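Local structure of putative outer membrane protein (LpxR) (Salmonella typhimurium, 3FID) at residues G182-L187 with S195-G200; E254-A259 with Y285-G290. The protein is an outer-membrane, lipopolysaccharide-modifying enzyme that acts as a lipid A deacylase and binds zinc in the crystal. All coordinates share one frame; numbering follows the deposited sequence.

Interaction 1: G182-L187 with S195-G200. With CXE (pentaethylene glycol monodecyl ether), chain M.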
ATOM      1  N   GLY A 182       5.784  -4.661 -13.591  1.00 13.05           N
ATOM      2  CA  GLY A 182       6.911  -4.417 -12.727  1.00 12.09           C
ATOM      3  C   GLY A 182       7.681  -5.667 -12.447  1.00 12.16           C
ATOM      4  O   GLY A 182       7.468  -6.718 -13.067  1.00 13.32           O
ATOM      5  N   ALA A 183       8.620  -5.547 -11.539  1.00 11.80           N
ATOM      6  CA  ALA A 183       9.352  -6.728 -11.111  1.00 12.35           C
ATOM      7  C   ALA A 183       9.899  -6.502  -9.710  1.00 11.79           C
ATOM      8  O   ALA A 183      10.134  -5.370  -9.315  1.00 11.51           O
ATOM      9  CB  ALA A 183      10.483  -7.060 -12.112  1.00 12.53           C
ATOM     10  N   THR A 184      10.111  -7.597  -8.979  1.00 12.10           N
ATOM     11  CA  THR A 184      10.719  -7.557  -7.669  1.00 11.28           C
ATOM     12  C   THR A 184      11.886  -8.532  -7.747  1.00 11.69           C
ATOM     13  O   THR A 184      11.794  -9.515  -8.467  1.00 10.52           O
ATOM     14  CB  THR A 184       9.689  -8.024  -6.581  1.00 11.28           C
ATOM     15  OG1 THR A 184       8.516  -7.189  -6.626  1.00 12.23           O
ATOM     16  CG2 THR A 184      10.277  -7.968  -5.157  1.00 13.08           C
ATOM     17  N   VAL A 185      12.988  -8.224  -7.067  1.00 10.62           N
ATOM     18  CA  VAL A 185      14.020  -9.233  -6.792  1.00 11.81           C
ATOM     19  C   VAL A 185      14.037  -9.475  -5.290  1.00 11.74           C
ATOM     20  O   VAL A 185      13.786  -8.555  -4.497  1.00 11.05           O
ATOM     21  CB  VAL A 185      15.423  -8.810  -7.312  1.00 11.54           C
ATOM     22  CG1 VAL A 185      15.442  -8.931  -8.840  1.00 11.98           C
ATOM     23  CG2 VAL A 185      15.798  -7.379  -6.863  1.00 13.25           C
ATOM     24  N   ALA A 186      14.273 -10.714  -4.892  1.00 11.83           N
ATOM     25  CA  ALA A 186      14.264 -11.060  -3.478  1.00 11.86           C
ATOM     26  C   ALA A 186      15.288 -12.131  -3.177  1.00 12.60           C
ATOM     27  O   ALA A 186      15.606 -12.973  -4.030  1.00 13.51           O
ATOM     28  CB  ALA A 186      12.871 -11.530  -3.036  1.00 11.95           C
ATOM     29  N   LEU A 187      15.802 -12.084  -1.964  1.00 12.78           N
ATOM     30  CA  LEU A 187      16.547 -13.197  -1.413  1.00 14.96           C
ATOM     31  C   LEU A 187      16.011 -13.525  -0.034  1.00 14.89           C
ATOM     32  O   LEU A 187      15.572 -12.626   0.703  1.00 14.78           O
ATOM     33  CB  LEU A 187      18.032 -12.856  -1.367  1.00 15.19           C
ATOM     34  CG  LEU A 187      18.614 -11.946  -0.317  1.00 19.41           C
ATOM     35  CD1 LEU A 187      19.043 -12.801   0.899  1.00 20.86           C
ATOM     36  CD2 LEU A 187      19.834 -11.246  -0.939  1.00 24.07           C
ATOM     37  N   SER A 195       8.421 -15.206  -3.479  1.00 12.64           N
ATOM     38  CA  SER A 195       7.601 -14.793  -4.645  1.00 13.89           C
ATOM     39  C   SER A 195       6.320 -14.060  -4.249  1.00 13.91           C
ATOM     40  O   SER A 195       5.588 -13.605  -5.116  1.00 14.83           O
ATOM     41  CB  SER A 195       7.249 -15.984  -5.564  1.00 13.83           C
ATOM     42  OG  SER A 195       6.262 -16.805  -4.964  1.00 15.82           O
ATOM     43  N   ASP A 196       6.069 -13.922  -2.941  1.00 14.31           N
ATOM     44  CA  ASP A 196       4.799 -13.383  -2.461  1.00 13.81           C
ATOM     45  C   ASP A 196       4.964 -11.859  -2.397  1.00 13.66           C
ATOM     46  O   ASP A 196       5.258 -11.308  -1.332  1.00 13.09           O
ATOM     47  CB  ASP A 196       4.469 -13.971  -1.069  1.00 14.64           C
ATOM     48  CG  ASP A 196       3.043 -13.689  -0.629  1.00 15.37           C
ATOM     49  OD1 ASP A 196       2.174 -13.459  -1.502  1.00 16.92           O
ATOM     50  OD2 ASP A 196       2.800 -13.719   0.598  1.00 16.84           O
ATOM     51  N   ASN A 197       4.828 -11.187  -3.539  1.00 12.73           N
ATOM     52  CA  ASN A 197       5.121  -9.745  -3.602  1.00 12.21           C
ATOM     53  C   ASN A 197       3.893  -8.945  -4.087  1.00 12.66           C
ATOM     54  O   ASN A 197       2.838  -9.526  -4.370  1.00 14.44           O
ATOM     55  CB  ASN A 197       6.325  -9.469  -4.521  1.00 12.64           C
ATOM     56  CG  ASN A 197       7.564 -10.231  -4.108  1.00 13.51           C
ATOM     57  OD1 ASN A 197       8.122 -10.015  -3.029  1.00 12.41           O
ATOM     58  ND2 ASN A 197       7.999 -11.137  -4.970  1.00 13.15           N
ATOM     59  N   GLY A 198       4.036  -7.632  -4.219  1.00 10.78           N
ATOM     60  CA  GLY A 198       2.952  -6.797  -4.713  1.00 11.08           C
ATOM     61  C   GLY A 198       3.191  -5.319  -4.439  1.00 10.73           C
ATOM     62  O   GLY A 198       3.976  -4.947  -3.527  1.00 10.09           O
ATOM     63  N   PHE A 199       2.492  -4.488  -5.224  1.00  9.79           N
ATOM     64  CA  PHE A 199       2.587  -3.041  -5.184  1.00  9.74           C
ATOM     65  C   PHE A 199       1.180  -2.431  -5.084  1.00 10.59           C
ATOM     66  O   PHE A 199       0.184  -3.062  -5.475  1.00 10.47           O
ATOM     67  CB  PHE A 199       3.196  -2.515  -6.475  1.00  9.12           C
ATOM     68  CG  PHE A 199       4.585  -3.060  -6.755  1.00 12.18           C
ATOM     69  CD1 PHE A 199       5.719  -2.358  -6.324  1.00 10.42           C
ATOM     70  CD2 PHE A 199       4.747  -4.275  -7.441  1.00 10.81           C
ATOM     71  CE1 PHE A 199       7.006  -2.851  -6.589  1.00 10.41           C
ATOM     72  CE2 PHE A 199       6.026  -4.763  -7.739  1.00 12.64           C
ATOM     73  CZ  PHE A 199       7.157  -4.063  -7.306  1.00 10.62           C
ATOM     74  N   GLY A 200       1.126  -1.198  -4.601  1.00 10.76           N
ATOM     75  CA  GLY A 200      -0.114  -0.418  -4.668  1.00 11.70           C
ATOM     76  C   GLY A 200      -1.239  -1.163  -3.984  1.00 11.83           C
ATOM     77  O   GLY A 200      -1.088  -1.621  -2.835  1.00 11.52           O
TER
HETATM   78  C1  CXE M 307      -1.129 -21.350 -18.320  1.00 53.42           C
HETATM   79  C2  CXE M 307      -1.153 -19.919 -18.820  1.00 53.37           C
HETATM   80  C3  CXE M 307       0.201 -19.234 -18.628  1.00 53.71           C
HETATM   81  C4  CXE M 307       0.056 -17.770 -18.208  1.00 53.56           C
HETATM   82  C5  CXE M 307       1.309 -16.956 -18.525  1.00 53.49           C
HETATM   83  C6  CXE M 307       1.318 -15.664 -17.712  1.00 54.08           C
HETATM   84  C7  CXE M 307       2.674 -14.954 -17.690  1.00 54.19           C
HETATM   85  C8  CXE M 307       2.501 -13.505 -17.227  1.00 53.82           C
HETATM   86  C9  CXE M 307       3.783 -12.852 -16.708  1.00 52.60           C
HETATM   87  C10 CXE M 307       3.934 -11.437 -17.259  1.00 51.40           C
HETATM   88  O11 CXE M 307       5.061 -10.792 -16.667  1.00 51.05           O
HETATM   89  C12 CXE M 307       5.764  -9.926 -17.575  1.00 51.50           C
HETATM   90  C13 CXE M 307       5.788  -8.469 -17.081  1.00 50.36           C
HETATM   91  O14 CXE M 307       7.057  -7.851 -17.329  1.00 49.90           O
HETATM   92  C15 CXE M 307       7.183  -6.548 -16.750  1.00 49.32           C
HETATM   93  C16 CXE M 307       8.625  -6.252 -16.323  1.00 48.12           C
HETATM   94  O17 CXE M 307       8.907  -4.860 -16.535  1.00 47.05           O
HETATM   95  C18 CXE M 307       9.619  -4.203 -15.477  1.00 45.15           C
HETATM   96  C19 CXE M 307       9.779  -2.710 -15.791  1.00 43.32           C
HETATM   97  O20 CXE M 307       9.164  -1.894 -14.782  1.00 41.61           O
HETATM   98  C21 CXE M 307       9.126  -0.496 -15.090  1.00 38.89           C
HETATM   99  C22 CXE M 307       9.967   0.228 -14.046  1.00 37.41           C
HETATM  100  O23 CXE M 307       9.904   1.645 -14.180  1.00 37.27           O
HETATM  101  C24 CXE M 307      11.094   2.272 -13.706  1.00 38.03           C
HETATM  102  C25 CXE M 307      11.638   3.165 -14.800  1.00 39.69           C
HETATM  103  O26 CXE M 307      12.915   3.647 -14.424  1.00 41.60           O
HETATM  104  O   HOH W   1       7.000  -5.993  -4.634  1.00 16.59           O

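Interaction 2: E254-A259 with Y285-G290. With CXE (pentaethylene glycol monodecyl ether), chain L; CXE (pentaethylene glycol monodecyl ether), chain J.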
ATOM      1  N   GLU A 254       5.913   2.955  -8.613  1.00 10.92           N
ATOM      2  CA  GLU A 254       6.010   2.664  -7.176  1.00 10.29           C
ATOM      3  C   GLU A 254       7.240   1.802  -6.871  1.00 10.29           C
ATOM      4  O   GLU A 254       7.414   0.712  -7.455  1.00 10.45           O
ATOM      5  CB  GLU A 254       4.750   1.962  -6.665  1.00 10.43           C
ATOM      6  CG  GLU A 254       4.807   1.636  -5.130  1.00  8.37           C
ATOM      7  CD  GLU A 254       3.513   1.079  -4.605  1.00 11.42           C
ATOM      8  OE1 GLU A 254       2.467   1.658  -4.919  1.00 10.62           O
ATOM      9  OE2 GLU A 254       3.540   0.088  -3.841  1.00 11.61           O
ATOM     10  N   TYR A 255       8.082   2.290  -5.967  1.00  9.47           N
ATOM     11  CA  TYR A 255       9.299   1.590  -5.549  1.00 10.05           C
ATOM     12  C   TYR A 255       9.111   1.056  -4.143  1.00 10.11           C
ATOM     13  O   TYR A 255       8.535   1.739  -3.293  1.00  9.98           O
ATOM     14  CB  TYR A 255      10.473   2.573  -5.532  1.00 10.61           C
ATOM     15  CG  TYR A 255      10.844   3.055  -6.899  1.00 11.66           C
ATOM     16  CD1 TYR A 255      11.886   2.443  -7.595  1.00 13.31           C
ATOM     17  CD2 TYR A 255      10.165   4.131  -7.512  1.00 12.70           C
ATOM     18  CE1 TYR A 255      12.261   2.874  -8.850  1.00 14.44           C
ATOM     19  CE2 TYR A 255      10.536   4.573  -8.784  1.00 14.64           C
ATOM     20  CZ  TYR A 255      11.576   3.924  -9.447  1.00 15.09           C
ATOM     21  OH  TYR A 255      11.975   4.300 -10.720  1.00 16.65           O
ATOM     22  N   ARG A 256       9.599  -0.156  -3.877  1.00 10.95           N
ATOM     23  CA  ARG A 256       9.467  -0.760  -2.547  1.00 12.18           C
ATOM     24  C   ARG A 256      10.775  -1.484  -2.253  1.00 12.20           C
ATOM     25  O   ARG A 256      11.238  -2.278  -3.078  1.00 10.88           O
ATOM     26  CB  ARG A 256       8.317  -1.790  -2.469  1.00 12.22           C
ATOM     27  CG  ARG A 256       6.941  -1.286  -2.882  1.00 14.06           C
ATOM     28  CD  ARG A 256       5.808  -2.233  -2.403  1.00 15.38           C
ATOM     29  NE  ARG A 256       4.677  -1.358  -2.071  1.00 28.58           N
ATOM     30  CZ  ARG A 256       4.163  -1.095  -0.862  1.00 28.00           C
ATOM     31  NH1 ARG A 256       3.162  -0.242  -0.799  1.00 30.24           N
ATOM     32  NH2 ARG A 256       4.587  -1.684   0.271  1.00 30.28           N
ATOM     33  N   VAL A 257      11.368  -1.176  -1.107  1.00 10.93           N
ATOM     34  CA  VAL A 257      12.553  -1.843  -0.643  1.00 10.85           C
ATOM     35  C   VAL A 257      12.271  -2.244   0.796  1.00 11.09           C
ATOM     36  O   VAL A 257      11.850  -1.401   1.623  1.00 10.18           O
ATOM     37  CB  VAL A 257      13.775  -0.864  -0.708  1.00 11.11           C
ATOM     38  CG1 VAL A 257      14.981  -1.446   0.031  1.00 12.04           C
ATOM     39  CG2 VAL A 257      14.080  -0.457  -2.181  1.00 12.21           C
ATOM     40  N   GLY A 258      12.502  -3.510   1.138  1.00 10.80           N
ATOM     41  CA  GLY A 258      12.186  -3.917   2.494  1.00 11.03           C
ATOM     42  C   GLY A 258      12.689  -5.269   2.917  1.00 11.87           C
ATOM     43  O   GLY A 258      13.447  -5.914   2.194  1.00 12.31           O
ATOM     44  N   ALA A 259      12.253  -5.693   4.099  1.00 12.12           N
ATOM     45  CA  ALA A 259      12.710  -6.960   4.699  1.00 12.45           C
ATOM     46  C   ALA A 259      11.696  -7.487   5.713  1.00 13.07           C
ATOM     47  O   ALA A 259      10.898  -6.718   6.295  1.00 12.19           O
ATOM     48  CB  ALA A 259      14.069  -6.771   5.401  1.00 11.96           C
ATOM     49  N   TYR A 285       6.420  11.089  -3.491  1.00 10.85           N
ATOM     50  CA  TYR A 285       6.345  11.056  -2.053  1.00  9.97           C
ATOM     51  C   TYR A 285       6.785   9.709  -1.499  1.00  9.59           C
ATOM     52  O   TYR A 285       6.611   8.679  -2.148  1.00  9.47           O
ATOM     53  CB  TYR A 285       4.933  11.420  -1.562  1.00  9.70           C
ATOM     54  CG  TYR A 285       3.832  10.473  -1.989  1.00  8.75           C
ATOM     55  CD1 TYR A 285       3.123  10.700  -3.174  1.00  9.28           C
ATOM     56  CD2 TYR A 285       3.441   9.394  -1.180  1.00  8.12           C
ATOM     57  CE1 TYR A 285       2.069   9.869  -3.566  1.00  9.61           C
ATOM     58  CE2 TYR A 285       2.366   8.528  -1.565  1.00 10.45           C
ATOM     59  CZ  TYR A 285       1.690   8.780  -2.762  1.00 11.11           C
ATOM     60  OH  TYR A 285       0.633   7.991  -3.202  1.00 12.40           O
ATOM     61  N   SER A 286       7.377   9.742  -0.320  1.00  9.15           N
ATOM     62  CA  SER A 286       7.897   8.518   0.337  1.00  9.66           C
ATOM     63  C   SER A 286       7.192   8.250   1.676  1.00  9.63           C
ATOM     64  O   SER A 286       6.753   9.173   2.395  1.00  9.20           O
ATOM     65  CB  SER A 286       9.412   8.617   0.564  1.00  8.98           C
ATOM     66  OG  SER A 286       9.723   9.743   1.379  1.00 13.74           O
ATOM     67  N   TYR A 287       7.114   6.974   2.024  1.00  9.45           N
ATOM     68  CA  TYR A 287       6.500   6.574   3.276  1.00  9.64           C
ATOM     69  C   TYR A 287       7.004   5.180   3.624  1.00  9.82           C
ATOM     70  O   TYR A 287       7.671   4.512   2.801  1.00 10.21           O
ATOM     71  CB  TYR A 287       4.964   6.573   3.153  1.00 10.06           C
ATOM     72  CG  TYR A 287       4.391   5.587   2.135  1.00 11.49           C
ATOM     73  CD1 TYR A 287       4.299   5.904   0.786  1.00 11.09           C
ATOM     74  CD2 TYR A 287       3.932   4.343   2.548  1.00  9.17           C
ATOM     75  CE1 TYR A 287       3.756   4.977  -0.135  1.00 10.77           C
ATOM     76  CE2 TYR A 287       3.408   3.408   1.648  1.00  9.33           C
ATOM     77  CZ  TYR A 287       3.318   3.731   0.333  1.00 12.51           C
ATOM     78  OH  TYR A 287       2.780   2.770  -0.480  1.00 16.66           O
ATOM     79  N   ILE A 288       6.681   4.736   4.829  1.00 10.31           N
ATOM     80  CA  ILE A 288       7.004   3.368   5.219  1.00 11.11           C
ATOM     81  C   ILE A 288       5.759   2.620   5.622  1.00 10.72           C
ATOM     82  O   ILE A 288       4.730   3.217   5.921  1.00 10.33           O
ATOM     83  CB  ILE A 288       7.989   3.299   6.394  1.00 12.25           C
ATOM     84  CG1 ILE A 288       7.377   3.931   7.663  1.00 13.87           C
ATOM     85  CG2 ILE A 288       9.331   3.950   6.014  1.00 14.91           C
ATOM     86  CD1 ILE A 288       8.074   3.542   8.950  1.00 17.85           C
ATOM     87  N   ASN A 289       5.858   1.302   5.609  1.00 11.60           N
ATOM     88  CA  ASN A 289       4.931   0.499   6.391  1.00 12.29           C
ATOM     89  C   ASN A 289       5.735  -0.455   7.282  1.00 12.37           C
ATOM     90  O   ASN A 289       6.824  -0.910   6.894  1.00 10.59           O
ATOM     91  CB  ASN A 289       3.826  -0.169   5.528  1.00 13.43           C
ATOM     92  CG  ASN A 289       4.359  -1.115   4.454  1.00 16.92           C
ATOM     93  OD1 ASN A 289       4.701  -0.692   3.340  1.00 18.71           O
ATOM     94  ND2 ASN A 289       4.388  -2.411   4.766  1.00 18.73           N
ATOM     95  N   GLY A 290       5.222  -0.688   8.495  1.00 11.57           N
ATOM     96  CA  GLY A 290       5.811  -1.650   9.424  1.00 12.82           C
ATOM     97  C   GLY A 290       4.727  -2.641   9.793  1.00 12.81           C
ATOM     98  O   GLY A 290       3.568  -2.250  10.054  1.00 12.18           O
TER
HETATM   99  C1  CXE L 306      14.351  -4.752 -12.488  1.00 29.58           C
HETATM  100  C2  CXE L 306      14.513  -5.352 -11.101  1.00 29.08           C
HETATM  101  C3  CXE L 306      13.767  -4.517 -10.072  1.00 25.29           C
HETATM  102  C4  CXE L 306      14.688  -3.799  -9.097  1.00 26.28           C
HETATM  103  C5  CXE L 306      14.277  -2.331  -8.978  1.00 24.55           C
HETATM  104  C6  CXE L 306      14.176  -1.876  -7.522  1.00 23.61           C
HETATM  105  C7  CXE L 306      14.505  -0.405  -7.404  1.00 24.37           C
HETATM  106  C8  CXE L 306      14.402   0.080  -5.978  1.00 23.21           C
HETATM  107  C9  CXE L 306      15.470   1.122  -5.705  1.00 27.51           C
HETATM  108  C10 CXE L 306      14.892   2.493  -5.357  1.00 30.00           C
HETATM  109  O11 CXE L 306      15.809   3.490  -5.802  1.00 32.32           O
HETATM  110  C12 CXE L 306      15.377   4.841  -5.616  1.00 33.88           C
HETATM  111  C13 CXE L 306      14.388   5.296  -6.686  1.00 35.74           C
HETATM  112  O14 CXE L 306      15.065   5.549  -7.919  1.00 38.42           O
HETATM  113  C15 CXE L 306      14.237   6.210  -8.881  1.00 36.08           C
HETATM  114  C1  CXE J 304      15.961  -3.336   3.128  1.00 24.77           C
HETATM  115  C2  CXE J 304      15.519  -2.705   4.430  1.00 25.53           C
HETATM  116  C3  CXE J 304      16.689  -1.951   5.038  1.00 24.93           C
HETATM  117  C4  CXE J 304      16.245  -1.135   6.237  1.00 26.96           C
HETATM  118  C5  CXE J 304      17.441  -0.470   6.897  1.00 26.36           C
HETATM  119  C6  CXE J 304      16.978   0.428   8.035  1.00 28.38           C
HETATM  120  C7  CXE J 304      18.103   0.763   9.010  1.00 29.43           C
HETATM  121  C8  CXE J 304      17.504   1.233  10.327  1.00 30.10           C
HETATM  122  C9  CXE J 304      18.411   2.223  11.037  1.00 32.09           C
HETATM  123  C10 CXE J 304      17.800   2.623  12.371  1.00 33.21           C
HETATM  124  O11 CXE J 304      18.854   3.085  13.206  1.00 37.22           O
HETATM  125  C12 CXE J 304      18.416   3.433  14.522  1.00 36.03           C
HETATM  126  C13 CXE J 304      19.542   4.212  15.184  1.00 38.23           C
HETATM  127  O   HOH W   2       1.140   2.671  -2.788  1.00 28.94           O

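Interaction 1: G182-L187 with S195-G200
F199 lies against the start of 182-187, where G182 O comes within 3.5 Å of C16 of a pentaethylene glycol monodecyl ether molecule and the next carbonyl, A183 O, sits 3.8 Å from F199 CZ, at the edge of the ring and near its plane. The A183 methyl points to the other side of the strand, the side that carries detergent. T184 turns the opposite way and does most of the touching. With chi1 at -58° its two branches part: OG1 approaches the F199 ring obliquely, 3.5 Å from F199 CZ, and CG2 rests against the N197 amide, 3.7 Å from N197 OD1. A water fills the corner, 2.8 Å from T184 OG1 and weakly bonded by G198 N; it sits above one face of the F199 ring, toward the rim.

This is the inner wall of an antiparallel outer-membrane β-barrel. The irregular chain after helix 191-194 folds back into the interior, where D196, centre of an inverse gamma turn, forms a salt bridge with R204. The N197 amide is fixed at both ends by other residues, N197 OD1 taking a hydrogen bond from K218 NZ and N197 ND2 giving one to N194 O. Beyond T184, V185 again faces detergent on the barrel's outside, and A186 turns its methyl inward against K218, the lysine that holds N197 OD1.

Interaction 2: E254-A259 with Y285-G290
R256 reaches N289 across the interior surface of the β-barrel wall. Their strands are next-but-one neighbours with strand 266-275 between them, their directions 36° apart, so the axes lie 9.3 Å apart and side chains, not backbone, span the gap. R256 starts with CG beside its backbone N and bends at chi3 (145°), which brings its guanidinium over toward 285-290. R256 NH2 donates to N289 OD1 at 3.2 Å, tilted from both the guanidinium and the carbonyl planes, which stand 42° apart. N289 OD1 also accepts from N273 ND2 of the intervening strand.

On its own strand R256 is gripped harder. The extended E254 side chain sets OE2 in the guanidinium plane, 2.6 Å from R256 NE in a nearly straight salt bridge; R256 NH1 bonds weakly to the same oxygen. E254 OE1 pairs with R226, sharing the carboxylate between two arginines. Y255 and V257 point outward instead: a detergent chain passes over one face of the Y255 ring.

Y287 and N289 share a first torsion that sets CG between the backbone N and the carbonyl carbon; Y287 packs edge-to-face with Y33, near the zinc ligand D10. Y287 OH lies 3.1 Å from R256 NH1, but at too poor an angle for a hydrogen bond. A water links the strands, 2.8 Å from Y287 OH and donating to E254 OE1 at 2.7 Å.

Both contacts are buried on the inside of the same barrel wall, yet they differ in what they join. Interaction 1 lays an irregular, inward-folded segment on a strand, largely through van der Waals contact around a threonine and a phenylalanine. Interaction 2 joins two strands by one arginine-to-amide hydrogen bond and a bridging water, beside a salt bridge within 254-259 and close to a zinc site, whereas interaction 1 lies away from the metals. They meet directly: G200 N is 2.8 Å from E254 OE2, a probable hydrogen bond, and the F199 ring packs on the aliphatic part of R256. Residues of both 182-187 and 254-259, such as A183, V185, Y255 and V257, line detergent sites.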